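Local coordinates for protein (5-formylfuran-3-yl)methyl phosphate transaminase (Methanococcus jannaschii, PDB 2Z61) that catalyses the pyridoxal-phosphate-dependent transfer of an amino group from alanine to a furan aldehyde phosphate, making the precursor of the furan moiety of methanofuran, at residues N8-E13 with F129-G134; E77-K82 with Y233-D238; P124-F129 with A157-S162; E206-E209 with K213-L216; F296-N301 with R318-K323. All coordinates share one frame; numbering follows the deposited sequence.

Contact 1 (N8-E13 with F129-G134)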
# COMPACT_ATOMS: atom_id res chain seq x y z
N ASN A 8 7.92 19.29 -3.34
CA ASN A 8 9.03 18.90 -4.21
C ASN A 8 8.65 17.73 -5.11
O ASN A 8 9.35 17.43 -6.07
CB ASN A 8 10.25 18.51 -3.37
CG ASN A 8 10.77 19.67 -2.53
OD1 ASN A 8 11.14 20.72 -3.05
ND2 ASN A 8 10.80 19.47 -1.21
N PHE A 9 7.52 17.09 -4.81
CA PHE A 9 7.03 15.95 -5.57
C PHE A 9 6.68 16.33 -7.01
O PHE A 9 5.61 16.87 -7.27
CB PHE A 9 5.78 15.38 -4.90
CG PHE A 9 5.84 13.91 -4.65
CD1 PHE A 9 6.58 13.40 -3.59
CD2 PHE A 9 5.13 13.02 -5.46
CE1 PHE A 9 6.63 12.03 -3.34
CE2 PHE A 9 5.17 11.66 -5.22
CZ PHE A 9 5.92 11.16 -4.16
N GLU A 10 7.59 16.05 -7.94
CA GLU A 10 7.37 16.38 -9.35
C GLU A 10 6.24 15.55 -9.97
O GLU A 10 5.95 14.44 -9.52
CB GLU A 10 8.66 16.17 -10.15
CG GLU A 10 9.81 17.07 -9.70
CD GLU A 10 11.11 16.79 -10.43
OE1 GLU A 10 11.13 16.91 -11.68
OE2 GLU A 10 12.11 16.44 -9.77
N SER A 11 5.60 16.10 -11.00
CA SER A 11 4.51 15.41 -11.68
C SER A 11 4.98 14.76 -12.97
O SER A 11 5.97 15.18 -13.56
CB SER A 11 3.38 16.40 -11.99
OG SER A 11 2.79 16.90 -10.80
N PHE A 12 4.26 13.73 -13.40
CA PHE A 12 4.59 13.02 -14.64
C PHE A 12 4.19 13.91 -15.82
O PHE A 12 3.08 14.44 -15.85
CB PHE A 12 3.83 11.69 -14.72
CG PHE A 12 3.92 10.86 -13.47
CD1 PHE A 12 3.18 11.19 -12.33
CD2 PHE A 12 4.72 9.72 -13.43
CE1 PHE A 12 3.24 10.40 -11.18
CE2 PHE A 12 4.79 8.93 -12.28
CZ PHE A 12 4.05 9.27 -11.16
N GLU A 13 5.10 14.05 -16.78
CA GLU A 13 4.85 14.87 -17.98
C GLU A 13 3.95 14.16 -18.99
O GLU A 13 4.09 14.37 -20.20
CB GLU A 13 6.17 15.21 -18.70
CG GLU A 13 6.86 16.49 -18.25
CD GLU A 13 7.66 16.32 -16.97
OE1 GLU A 13 8.55 15.44 -16.94
OE2 GLU A 13 7.41 17.08 -16.00
N PHE A 129 10.63 9.11 -4.80
CA PHE A 129 10.82 8.34 -3.57
C PHE A 129 12.08 8.84 -2.86
O PHE A 129 12.09 8.99 -1.64
CB PHE A 129 11.02 6.85 -3.88
CG PHE A 129 9.79 6.13 -4.36
CD1 PHE A 129 8.59 6.81 -4.57
CD2 PHE A 129 9.82 4.75 -4.57
CE1 PHE A 129 7.46 6.12 -4.99
CE2 PHE A 129 8.69 4.06 -4.98
CZ PHE A 129 7.50 4.75 -5.19
N ILE A 130 13.13 9.09 -3.63
CA ILE A 130 14.41 9.53 -3.07
C ILE A 130 14.32 10.89 -2.38
O ILE A 130 14.76 11.03 -1.24
CB ILE A 130 15.51 9.52 -4.18
CG1 ILE A 130 15.84 8.07 -4.55
CG2 ILE A 130 16.78 10.24 -3.68
CD1 ILE A 130 16.49 7.89 -5.93
N ARG A 131 13.76 11.88 -3.06
CA ARG A 131 13.62 13.20 -2.45
C ARG A 131 12.74 13.11 -1.20
O ARG A 131 13.11 13.61 -0.13
CB ARG A 131 12.98 14.19 -3.43
CG ARG A 131 13.89 14.62 -4.56
CD ARG A 131 13.16 15.53 -5.53
NE ARG A 131 14.04 16.02 -6.58
CZ ARG A 131 15.26 16.51 -6.36
NH1 ARG A 131 15.73 16.58 -5.13
NH2 ARG A 131 16.00 16.94 -7.38
N PHE A 132 11.59 12.47 -1.34
CA PHE A 132 10.66 12.31 -0.22
C PHE A 132 11.37 11.91 1.06
O PHE A 132 11.01 12.37 2.15
CB PHE A 132 9.59 11.27 -0.56
CG PHE A 132 8.54 11.11 0.51
CD1 PHE A 132 7.37 11.87 0.47
CD2 PHE A 132 8.71 10.20 1.54
CE1 PHE A 132 6.37 11.71 1.45
CE2 PHE A 132 7.72 10.03 2.53
CZ PHE A 132 6.55 10.80 2.48
N LEU A 133 12.38 11.05 0.94
CA LEU A 133 13.13 10.58 2.10
C LEU A 133 14.32 11.47 2.47
O LEU A 133 15.18 11.08 3.26
CB LEU A 133 13.61 9.14 1.87
CG LEU A 133 12.51 8.08 1.74
CD1 LEU A 133 13.10 6.75 1.29
CD2 LEU A 133 11.80 7.92 3.08
N GLY A 134 14.37 12.66 1.88
CA GLY A 134 15.45 13.59 2.18
C GLY A 134 16.81 13.31 1.55
O GLY A 134 17.80 13.93 1.92
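Arg131 reaches from helix 125-132 across to Glu10 in the loop 8-13. Its CB already points at that loop, and CG lies anti to the carbonyl carbon (chi1 -73°); from there the chain runs extended. CD passes 4.3 Å from Asn8 O, and NE, at the start of the flat tip, ends 3.8 Å from Glu10 OE2. This is a long salt bridge: OE2 lies near the guanidinium plane, at its edge, while the carboxylate is turned 38° from that plane. A long arginine suits this exposed surface, where charge can meet charge beside solvent. The other part of the contact is aromatic: Phe9 CE1 sits 3.9 Å from Phe132 CD1, two buried rings meeting obliquely. Gly134, at positive phi, is the C-prime residue of the Schellman motif that ends the helix. Phe129 packs on helix 98-109, Arg131 touches Pro137 of strand 136-140, and Phe9 O accepts a hydrogen bond from Lys246 of the second subunit, so the loop also borders the dimer interface.

Contact 2 (E77-K82 with Y233-D238); sequences ELYKDK and YVISND
Two tyrosine hydroxyls join helix 69-82 to strand 232-235: Tyr79 OH and Tyr233 OH share a hydrogen bond of 2.9 Å, in which either could be the donor. Each oxygen lies near the plane of the other's ring, at its edge, so the side chains, coming from opposite directions, meet through their phenol ends. Tyr233 gets there with its CG between the backbone N and the carbonyl carbon (chi1 62°). Tyrosine fits both places because its ring can be buried while the hydroxyl, which would be costly to bury alone, finds a partner.

The partner strand runs antiparallel to both its neighbours, 92-95 and 214-219, in the seven-stranded mixed sheet of the large domain of these aminotransferases, and helix 69-82 packs on it. Tyr79 also touches Leu216 and Asn218 of strand 214-219.

A CH-pi contact supplies the second kind of interaction. Ile235 CD1 stands over one face of the Tyr79 ring, 4.2 Å from its centroid and 19° off the normal, displaced toward the rim carrying CZ and CE1. The beta-branched isoleucine suits an extended strand, and its outer methyl is what reaches the ring.

Van der Waals packing fills in alongside the hydroxyls, where Tyr79 CE1 approaches Tyr233 CZ to 4.2 Å.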
# COMPACT_ATOMS: atom_id res chain seq x y z
N GLU A 77 11.66 -21.57 -3.90
CA GLU A 77 11.97 -22.69 -4.78
C GLU A 77 12.22 -22.19 -6.20
O GLU A 77 13.05 -22.75 -6.92
CB GLU A 77 10.83 -23.71 -4.79
CG GLU A 77 10.48 -24.25 -3.41
CD GLU A 77 9.36 -25.29 -3.45
OE1 GLU A 77 8.34 -25.05 -4.13
OE2 GLU A 77 9.50 -26.34 -2.78
N LEU A 78 11.51 -21.14 -6.60
CA LEU A 78 11.66 -20.57 -7.94
C LEU A 78 13.09 -20.09 -8.18
O LEU A 78 13.68 -20.36 -9.23
CB LEU A 78 10.68 -19.40 -8.11
CG LEU A 78 10.64 -18.56 -9.40
CD1 LEU A 78 11.87 -17.69 -9.49
CD2 LEU A 78 10.52 -19.46 -10.61
N TYR A 79 13.65 -19.39 -7.20
CA TYR A 79 15.00 -18.86 -7.31
C TYR A 79 16.08 -19.93 -7.28
O TYR A 79 17.13 -19.78 -7.89
CB TYR A 79 15.27 -17.81 -6.23
CG TYR A 79 14.71 -16.45 -6.60
CD1 TYR A 79 13.33 -16.23 -6.64
CD2 TYR A 79 15.56 -15.42 -6.99
CE1 TYR A 79 12.81 -15.01 -7.07
CE2 TYR A 79 15.05 -14.19 -7.42
CZ TYR A 79 13.67 -13.99 -7.46
OH TYR A 79 13.16 -12.80 -7.88
N LYS A 80 15.81 -21.02 -6.56
CA LYS A 80 16.77 -22.11 -6.49
C LYS A 80 16.77 -22.89 -7.80
O LYS A 80 17.74 -23.58 -8.11
CB LYS A 80 16.43 -23.05 -5.32
CG LYS A 80 16.42 -22.37 -3.95
CD LYS A 80 16.48 -23.38 -2.80
CE LYS A 80 15.36 -24.41 -2.86
NZ LYS A 80 14.02 -23.83 -2.57
N ASP A 81 15.70 -22.77 -8.58
CA ASP A 81 15.61 -23.48 -9.85
C ASP A 81 16.05 -22.63 -11.04
O ASP A 81 16.82 -23.09 -11.88
CB ASP A 81 14.18 -23.97 -10.10
CG ASP A 81 13.66 -24.86 -8.99
OD1 ASP A 81 14.42 -25.73 -8.52
OD2 ASP A 81 12.49 -24.70 -8.58
N LYS A 82 15.56 -21.40 -11.12
CA LYS A 82 15.92 -20.53 -12.24
C LYS A 82 17.38 -20.09 -12.11
O LYS A 82 18.08 -19.90 -13.10
CB LYS A 82 15.00 -19.31 -12.28
CG LYS A 82 15.18 -18.45 -13.53
CD LYS A 82 14.24 -17.26 -13.55
CE LYS A 82 14.42 -16.44 -14.82
NZ LYS A 82 13.55 -15.22 -14.85
N TYR A 233 7.00 -8.53 -4.11
CA TYR A 233 7.78 -9.05 -3.01
C TYR A 233 9.20 -8.49 -2.98
O TYR A 233 9.72 -8.00 -3.98
CB TYR A 233 7.80 -10.58 -3.06
CG TYR A 233 8.44 -11.16 -4.31
CD1 TYR A 233 9.82 -11.12 -4.49
CD2 TYR A 233 7.66 -11.77 -5.30
CE1 TYR A 233 10.42 -11.67 -5.62
CE2 TYR A 233 8.26 -12.33 -6.44
CZ TYR A 233 9.64 -12.28 -6.59
OH TYR A 233 10.26 -12.85 -7.67
N VAL A 234 9.81 -8.53 -1.80
CA VAL A 234 11.16 -8.03 -1.64
C VAL A 234 12.02 -9.13 -1.03
O VAL A 234 11.57 -9.86 -0.15
CB VAL A 234 11.18 -6.78 -0.74
CG1 VAL A 234 12.59 -6.23 -0.63
CG2 VAL A 234 10.25 -5.72 -1.32
N ILE A 235 13.26 -9.24 -1.50
CA ILE A 235 14.17 -10.25 -0.97
C ILE A 235 15.48 -9.58 -0.55
O ILE A 235 16.01 -8.74 -1.28
CB ILE A 235 14.49 -11.33 -2.02
CG1 ILE A 235 13.19 -12.00 -2.48
CG2 ILE A 235 15.44 -12.36 -1.42
CD1 ILE A 235 13.36 -12.96 -3.65
N SER A 236 15.98 -9.95 0.62
CA SER A 236 17.23 -9.39 1.13
C SER A 236 17.70 -10.17 2.36
O SER A 236 17.15 -11.23 2.66
CB SER A 236 17.04 -7.91 1.48
OG SER A 236 18.25 -7.32 1.92
N ASN A 237 18.71 -9.67 3.06
CA ASN A 237 19.21 -10.36 4.26
C ASN A 237 18.30 -10.09 5.46
O ASN A 237 17.43 -9.23 5.42
CB ASN A 237 20.65 -9.93 4.57
CG ASN A 237 20.77 -8.46 4.91
OD1 ASN A 237 20.21 -7.99 5.90
ND2 ASN A 237 21.50 -7.72 4.08
N ASP A 238 18.52 -10.85 6.54
CA ASP A 238 17.73 -10.75 7.76
C ASP A 238 17.50 -9.35 8.31
O ASP A 238 16.37 -8.96 8.58
CB ASP A 238 18.34 -11.62 8.86
CG ASP A 238 18.36 -13.09 8.51
OD1 ASP A 238 17.27 -13.66 8.25
OD2 ASP A 238 19.46 -13.68 8.49

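Contact 3 (P124-F129 with A157-S162)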
# COMPACT_ATOMS: atom_id res chain seq x y z
N PRO A 124 10.30 7.27 -13.69
CA PRO A 124 10.00 8.57 -13.05
C PRO A 124 9.74 8.61 -11.55
O PRO A 124 10.00 9.63 -10.91
CB PRO A 124 8.82 9.10 -13.87
CG PRO A 124 8.17 7.85 -14.40
CD PRO A 124 9.36 7.01 -14.79
N CYS A 125 9.25 7.51 -10.98
CA CYS A 125 8.95 7.47 -9.55
C CYS A 125 10.18 7.37 -8.66
O CYS A 125 10.13 7.76 -7.49
CB CYS A 125 8.00 6.31 -9.24
SG CYS A 125 6.43 6.37 -10.16
N TYR A 126 11.29 6.87 -9.19
CA TYR A 126 12.52 6.74 -8.40
C TYR A 126 12.90 8.07 -7.74
O TYR A 126 13.03 8.14 -6.52
CB TYR A 126 13.68 6.25 -9.28
CG TYR A 126 13.57 4.81 -9.79
CD1 TYR A 126 14.37 4.37 -10.85
CD2 TYR A 126 12.68 3.90 -9.22
CE1 TYR A 126 14.28 3.06 -11.33
CE2 TYR A 126 12.58 2.59 -9.69
CZ TYR A 126 13.39 2.18 -10.75
OH TYR A 126 13.30 0.89 -11.23
N LYS A 127 13.10 9.11 -8.54
CA LYS A 127 13.48 10.41 -7.99
C LYS A 127 12.51 10.93 -6.92
O LYS A 127 12.93 11.54 -5.95
CB LYS A 127 13.64 11.45 -9.11
CG LYS A 127 12.34 11.91 -9.76
CD LYS A 127 12.61 12.94 -10.84
CE LYS A 127 11.33 13.39 -11.55
NZ LYS A 127 10.70 12.31 -12.35
N ASN A 128 11.22 10.68 -7.09
CA ASN A 128 10.27 11.15 -6.09
C ASN A 128 10.42 10.43 -4.75
O ASN A 128 10.36 11.06 -3.68
CB ASN A 128 8.83 11.04 -6.61
CG ASN A 128 8.51 12.11 -7.63
OD1 ASN A 128 8.98 13.25 -7.50
ND2 ASN A 128 7.72 11.78 -8.64
N PHE A 129 10.63 9.11 -4.80
CA PHE A 129 10.82 8.34 -3.57
C PHE A 129 12.08 8.84 -2.86
O PHE A 129 12.09 8.99 -1.64
CB PHE A 129 11.02 6.85 -3.88
CG PHE A 129 9.79 6.13 -4.36
CD1 PHE A 129 8.59 6.81 -4.57
CD2 PHE A 129 9.82 4.75 -4.57
CE1 PHE A 129 7.46 6.12 -4.99
CE2 PHE A 129 8.69 4.06 -4.98
CZ PHE A 129 7.50 4.75 -5.19
N ALA A 157 23.43 4.29 -2.22
CA ALA A 157 22.95 3.16 -3.00
C ALA A 157 22.79 3.48 -4.47
O ALA A 157 22.97 4.62 -4.89
CB ALA A 157 21.63 2.68 -2.43
N ILE A 158 22.47 2.45 -5.23
CA ILE A 158 22.24 2.56 -6.66
C ILE A 158 20.99 1.73 -6.98
O ILE A 158 20.77 0.65 -6.43
CB ILE A 158 23.45 2.03 -7.49
CG1 ILE A 158 23.17 2.22 -8.98
CG2 ILE A 158 23.70 0.56 -7.17
CD1 ILE A 158 24.35 1.88 -9.88
N ILE A 159 20.14 2.25 -7.85
CA ILE A 159 18.94 1.52 -8.22
C ILE A 159 19.15 1.02 -9.64
O ILE A 159 19.30 1.82 -10.56
CB ILE A 159 17.67 2.42 -8.20
CG1 ILE A 159 17.36 2.87 -6.78
CG2 ILE A 159 16.48 1.65 -8.76
CD1 ILE A 159 16.11 3.76 -6.67
N ILE A 160 19.18 -0.30 -9.80
CA ILE A 160 19.36 -0.89 -11.12
C ILE A 160 18.04 -1.53 -11.54
O ILE A 160 17.54 -2.43 -10.87
CB ILE A 160 20.47 -1.98 -11.11
CG1 ILE A 160 21.79 -1.37 -10.60
CG2 ILE A 160 20.67 -2.53 -12.52
CD1 ILE A 160 22.98 -2.31 -10.67
N ASN A 161 17.47 -1.05 -12.64
CA ASN A 161 16.20 -1.56 -13.16
C ASN A 161 16.50 -2.30 -14.46
O ASN A 161 16.81 -1.68 -15.47
CB ASN A 161 15.23 -0.39 -13.42
CG ASN A 161 13.89 -0.84 -14.00
OD1 ASN A 161 13.34 -0.20 -14.90
ND2 ASN A 161 13.37 -1.95 -13.49
N SER A 162 16.42 -3.63 -14.43
CA SER A 162 16.75 -4.41 -15.61
C SER A 162 15.87 -5.64 -15.83
O SER A 162 15.78 -6.50 -14.96
CB SER A 162 18.23 -4.84 -15.52
OG SER A 162 18.63 -5.61 -16.64
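Tyr126 in the first turn of helix 125-132 faces Ile159 of strand 155-161, their CA atoms 8.3 Å apart, so that one large side chain can span the gap between helix and sheet. With CG anti to the carbonyl carbon (chi1 -68°), the tyrosine ring is laid over the strand. Ile159 CG2 rises against one face of it as a CH-pi contact, 3.8 Å from the centroid and 19° off the normal; its nearest ring atoms are CE1 and CZ, and CE1 lies at 3.7 Å. Ile159 CD1 comes more loosely beside CG of the ring. Isoleucine is apt here, being beta-branched for the strand and offering a methyl to an aromatic face.

Two residues further on, Asn161 stands at the hydroxyl end. Tyr126 OH is 3.2 Å from Asn161 CB, near the ring plane, while the amide plane is turned 87° from the ring. No hydrogen bond joins this pair; their polar groups have partners elsewhere. Tyr126 OH bonds to Asp189 OD1, Asn161 ND2 donates to Asp189 O, and Asn161 OD1 accepts from Asn165 N.

Tyrosine and asparagine thus hold Asp189 at side chain and backbone respectively. Asp189 probably corresponds to the aspartate that pairs with the pyridine nitrogen of the cofactor in related enzymes; Tyr126 and Asn161 would then be second-shell residues that fix its position.

Contact 4 (E206-E209 with K213-L216)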
# COMPACT_ATOMS: atom_id res chain seq x y z
N GLU A 206 22.57 -13.34 -8.60
CA GLU A 206 23.72 -14.03 -9.18
C GLU A 206 25.07 -13.42 -8.79
O GLU A 206 26.10 -14.07 -8.92
CB GLU A 206 23.57 -14.09 -10.70
CG GLU A 206 22.41 -14.98 -11.15
CD GLU A 206 22.12 -14.89 -12.64
OE1 GLU A 206 21.85 -13.78 -13.14
OE2 GLU A 206 22.15 -15.94 -13.31
N PHE A 207 25.07 -12.18 -8.32
CA PHE A 207 26.31 -11.50 -7.93
C PHE A 207 26.49 -11.42 -6.42
O PHE A 207 27.61 -11.24 -5.92
CB PHE A 207 26.35 -10.09 -8.52
CG PHE A 207 26.15 -10.05 -10.00
CD1 PHE A 207 24.88 -10.04 -10.55
CD2 PHE A 207 27.25 -10.07 -10.86
CE1 PHE A 207 24.69 -10.04 -11.93
CE2 PHE A 207 27.07 -10.08 -12.24
CZ PHE A 207 25.79 -10.07 -12.77
N ASP A 208 25.40 -11.55 -5.68
CA ASP A 208 25.44 -11.47 -4.23
C ASP A 208 24.42 -12.47 -3.69
O ASP A 208 23.36 -12.09 -3.19
CB ASP A 208 25.11 -10.03 -3.80
CG ASP A 208 25.01 -9.88 -2.30
OD1 ASP A 208 25.72 -10.60 -1.57
OD2 ASP A 208 24.22 -9.02 -1.84
N GLU A 209 24.75 -13.75 -3.81
CA GLU A 209 23.88 -14.83 -3.39
C GLU A 209 23.49 -14.83 -1.91
O GLU A 209 22.55 -15.52 -1.52
CB GLU A 209 24.51 -16.17 -3.76
CG GLU A 209 24.73 -16.33 -5.26
CD GLU A 209 25.40 -17.63 -5.62
OE1 GLU A 209 26.48 -17.92 -5.07
OE2 GLU A 209 24.84 -18.37 -6.47
N LYS A 213 24.52 -7.11 0.47
CA LYS A 213 24.33 -5.69 0.20
C LYS A 213 23.33 -5.41 -0.92
O LYS A 213 23.38 -4.37 -1.56
CB LYS A 213 25.68 -5.05 -0.12
CG LYS A 213 26.43 -5.72 -1.26
CD LYS A 213 27.88 -5.22 -1.34
CE LYS A 213 27.96 -3.71 -1.29
NZ LYS A 213 29.37 -3.22 -1.28
N THR A 214 22.42 -6.35 -1.16
CA THR A 214 21.41 -6.13 -2.19
C THR A 214 19.99 -6.32 -1.68
O THR A 214 19.72 -7.11 -0.78
CB THR A 214 21.60 -7.06 -3.42
OG1 THR A 214 20.60 -8.09 -3.41
CG2 THR A 214 22.96 -7.71 -3.41
N ILE A 215 19.08 -5.55 -2.27
CA ILE A 215 17.67 -5.65 -1.95
C ILE A 215 17.04 -5.88 -3.32
O ILE A 215 17.15 -5.04 -4.21
CB ILE A 215 17.10 -4.37 -1.33
CG1 ILE A 215 17.90 -4.02 -0.07
CG2 ILE A 215 15.64 -4.59 -0.96
CD1 ILE A 215 17.37 -2.82 0.70
N LEU A 216 16.43 -7.03 -3.50
CA LEU A 216 15.84 -7.41 -4.76
C LEU A 216 14.33 -7.15 -4.74
O LEU A 216 13.61 -7.57 -3.83
CB LEU A 216 16.14 -8.89 -5.03
CG LEU A 216 15.93 -9.48 -6.43
CD1 LEU A 216 16.51 -10.88 -6.45
CD2 LEU A 216 14.45 -9.49 -6.79
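Asp208 turns its carboxylate toward Lys213 and Thr214, closing the short loop that leads into strand 214-219 of the large domain's seven-stranded mixed sheet. The hydrogen bonding is side chain to backbone. Lys213 N donates to Asp208 OD2 over 3.0 Å, with an angle of 161° at the hydrogen, although OD2 is modelled too close to a neighbour and its exact place is doubtful. The other oxygen, OD1, accepts from Glu212 N. If OD2 is near its modelled place, two successive N-H groups face one carboxylate, a role that suits the short aspartate: with CG anti to the backbone N (chi1 175°), its oxygens reach across the loop.

The remaining interactions are packing. The side chains of Asp208 and Thr214 run antiparallel alongside each other, at a spacing that is doubtful in detail, and both touch Tyr180 of helix 173-182, which covers this corner. Threonine, beta-branched, suits the start of the strand. The Lys213 side chain leads away from Asp208, and its NZ donates a hydrogen bond to Tyr180 O.

Contact 5 (F296-N301 with R318-K323)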
# COMPACT_ATOMS: atom_id res chain seq x y z
N PHE A 296 12.05 4.34 -40.03
CA PHE A 296 11.87 5.75 -39.71
C PHE A 296 13.21 6.47 -39.57
O PHE A 296 13.25 7.69 -39.39
CB PHE A 296 11.09 5.90 -38.40
CG PHE A 296 9.65 5.47 -38.48
CD1 PHE A 296 9.00 4.96 -37.36
CD2 PHE A 296 8.93 5.60 -39.67
CE1 PHE A 296 7.66 4.59 -37.41
CE2 PHE A 296 7.58 5.23 -39.73
CZ PHE A 296 6.95 4.72 -38.60
N GLY A 297 14.30 5.71 -39.64
CA GLY A 297 15.61 6.32 -39.50
C GLY A 297 15.91 6.71 -38.06
O GLY A 297 16.82 7.51 -37.81
N TRP A 298 15.16 6.15 -37.12
CA TRP A 298 15.38 6.44 -35.70
C TRP A 298 16.46 5.55 -35.11
O TRP A 298 16.75 4.48 -35.65
CB TRP A 298 14.08 6.25 -34.90
CG TRP A 298 13.00 7.24 -35.21
CD1 TRP A 298 13.15 8.45 -35.83
CD2 TRP A 298 11.62 7.12 -34.87
NE1 TRP A 298 11.94 9.10 -35.89
CE2 TRP A 298 10.98 8.31 -35.30
CE3 TRP A 298 10.85 6.14 -34.23
CZ2 TRP A 298 9.61 8.54 -35.12
CZ3 TRP A 298 9.49 6.36 -34.05
CH2 TRP A 298 8.88 7.56 -34.49
N GLU A 299 17.05 5.98 -34.01
CA GLU A 299 18.11 5.20 -33.36
C GLU A 299 17.69 4.56 -32.04
O GLU A 299 17.05 5.20 -31.20
CB GLU A 299 19.34 6.08 -33.11
CG GLU A 299 20.22 6.29 -34.32
CD GLU A 299 21.45 7.11 -34.00
OE1 GLU A 299 22.16 6.75 -33.03
OE2 GLU A 299 21.70 8.11 -34.70
N VAL A 300 18.02 3.29 -31.88
CA VAL A 300 17.75 2.59 -30.64
C VAL A 300 19.01 1.79 -30.46
O VAL A 300 19.86 1.78 -31.34
CB VAL A 300 16.55 1.61 -30.70
CG1 VAL A 300 15.25 2.38 -30.91
CG2 VAL A 300 16.78 0.57 -31.79
N ASN A 301 19.14 1.11 -29.33
CA ASN A 301 20.34 0.32 -29.07
C ASN A 301 20.01 -0.92 -28.30
O ASN A 301 20.10 -0.86 -27.06
CB ASN A 301 21.00 0.70 -27.82
CG ASN A 301 21.35 2.14 -27.74
OD1 ASN A 301 22.16 2.63 -28.53
ND2 ASN A 301 20.75 2.84 -26.80
N ARG A 318 8.75 15.91 -26.72
CA ARG A 318 7.57 16.59 -26.18
C ARG A 318 6.64 17.13 -27.28
O ARG A 318 5.44 16.83 -27.35
CB ARG A 318 8.00 17.74 -25.27
CG ARG A 318 6.88 18.57 -24.65
CD ARG A 318 6.45 18.02 -23.30
NE ARG A 318 5.75 19.00 -22.48
CZ ARG A 318 5.34 18.77 -21.23
NH1 ARG A 318 5.55 17.59 -20.66
NH2 ARG A 318 4.72 19.73 -20.54
N GLU A 319 7.22 17.96 -28.14
CA GLU A 319 6.49 18.58 -29.23
C GLU A 319 6.02 17.54 -30.23
O GLU A 319 4.87 17.57 -30.68
CB GLU A 319 7.36 19.63 -29.93
CG GLU A 319 7.69 20.81 -29.04
CD GLU A 319 8.61 21.81 -29.71
OE1 GLU A 319 8.28 22.26 -30.83
OE2 GLU A 319 9.66 22.15 -29.12
N PHE A 320 6.90 16.60 -30.56
CA PHE A 320 6.57 15.54 -31.50
C PHE A 320 5.31 14.83 -31.04
O PHE A 320 4.37 14.63 -31.82
CB PHE A 320 7.72 14.53 -31.57
CG PHE A 320 7.44 13.37 -32.49
CD1 PHE A 320 7.57 13.50 -33.87
CD2 PHE A 320 7.04 12.14 -31.97
CE1 PHE A 320 7.30 12.43 -34.72
CE2 PHE A 320 6.77 11.06 -32.81
CZ PHE A 320 6.90 11.20 -34.19
N ALA A 321 5.28 14.46 -29.77
CA ALA A 321 4.14 13.75 -29.19
C ALA A 321 2.83 14.52 -29.36
O ALA A 321 1.85 13.97 -29.85
CB ALA A 321 4.40 13.48 -27.71
N TYR A 322 2.82 15.78 -28.95
CA TYR A 322 1.61 16.59 -29.07
C TYR A 322 1.06 16.63 -30.49
O TYR A 322 -0.12 16.34 -30.71
CB TYR A 322 1.86 18.02 -28.58
CG TYR A 322 1.23 18.30 -27.24
CD1 TYR A 322 1.70 17.68 -26.08
CD2 TYR A 322 0.12 19.14 -27.14
CE1 TYR A 322 1.08 17.90 -24.85
CE2 TYR A 322 -0.51 19.36 -25.92
CZ TYR A 322 -0.03 18.73 -24.77
OH TYR A 322 -0.65 18.93 -23.56
N LYS A 323 1.90 16.98 -31.45
CA LYS A 323 1.47 17.06 -32.84
C LYS A 323 0.93 15.74 -33.36
O LYS A 323 -0.15 15.70 -33.96
CB LYS A 323 2.63 17.52 -33.73
CG LYS A 323 3.16 18.90 -33.38
CD LYS A 323 4.25 19.34 -34.35
CE LYS A 323 4.78 20.72 -33.98
NZ LYS A 323 5.82 21.19 -34.94
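Trp298 and Phe320 point at each other from opposite directions, the first from the loop that follows helix 269-295, the second from helix 317-328. Their backbones stay far apart, with CA atoms 13.3 Å from each other, and two long aromatic side chains bridge that width. The planes of the indole six-membered ring and the phenyl ring stand at 84°, with centroids 6.0 Å apart, but the approach is oblique. Contact is limited to the outer atoms: Phe320 CZ lies 3.9 Å from Trp298 CZ2, with CH2 slightly farther away. The phenylalanine is sent outward from its helix by a CG anti to the backbone N (chi1 178°), which gives the ring its reach.

Phe296, two residues before the tryptophan, places its CB 3.7 Å above the indole plane, over the centre of one face, and so helps to fix the rotation of that ring. Between them sits Gly297, whose positive phi belongs to the Schellman motif ending helix 269-295 and turns the chain into the loop. Ile313 touches both aromatic residues, and Ile364 of helix 354-368 packs on Trp298, adding aliphatic bulk around the pair.

Such apolar bridging joins helices 317-328 and 354-368 to the end of helix 269-295, through Val293, which touches Trp298; it belongs to the smaller, C-terminal domain of the fold-type I aminotransferases, where helices accompany a small antiparallel sheet.

Contacts 1 and 3 both use helix 125-132 and share Phe129; their centres are about 11 Å apart, and both touch the second subunit. The centres of contacts 2 and 4 are about 10 Å apart, on neighbouring antiparallel strands joined by Ile235 O to Leu216 N at 2.8 Å. Contact 3 reaches the same seven-stranded sheet further along, its centre about 16 Å from that of contact 4. Lys222, which carries the pyridoxal phosphate, follows strand 214-219, so contacts 2 and 4 bear on the strand leading to it, whereas contact 3 meets Asp189. Contact 5 is far from contacts 4 and 2, about 36 and 39 Å between centres, but meets contact 1 where Arg318 packs on Glu13, with centres about 27 Å apart.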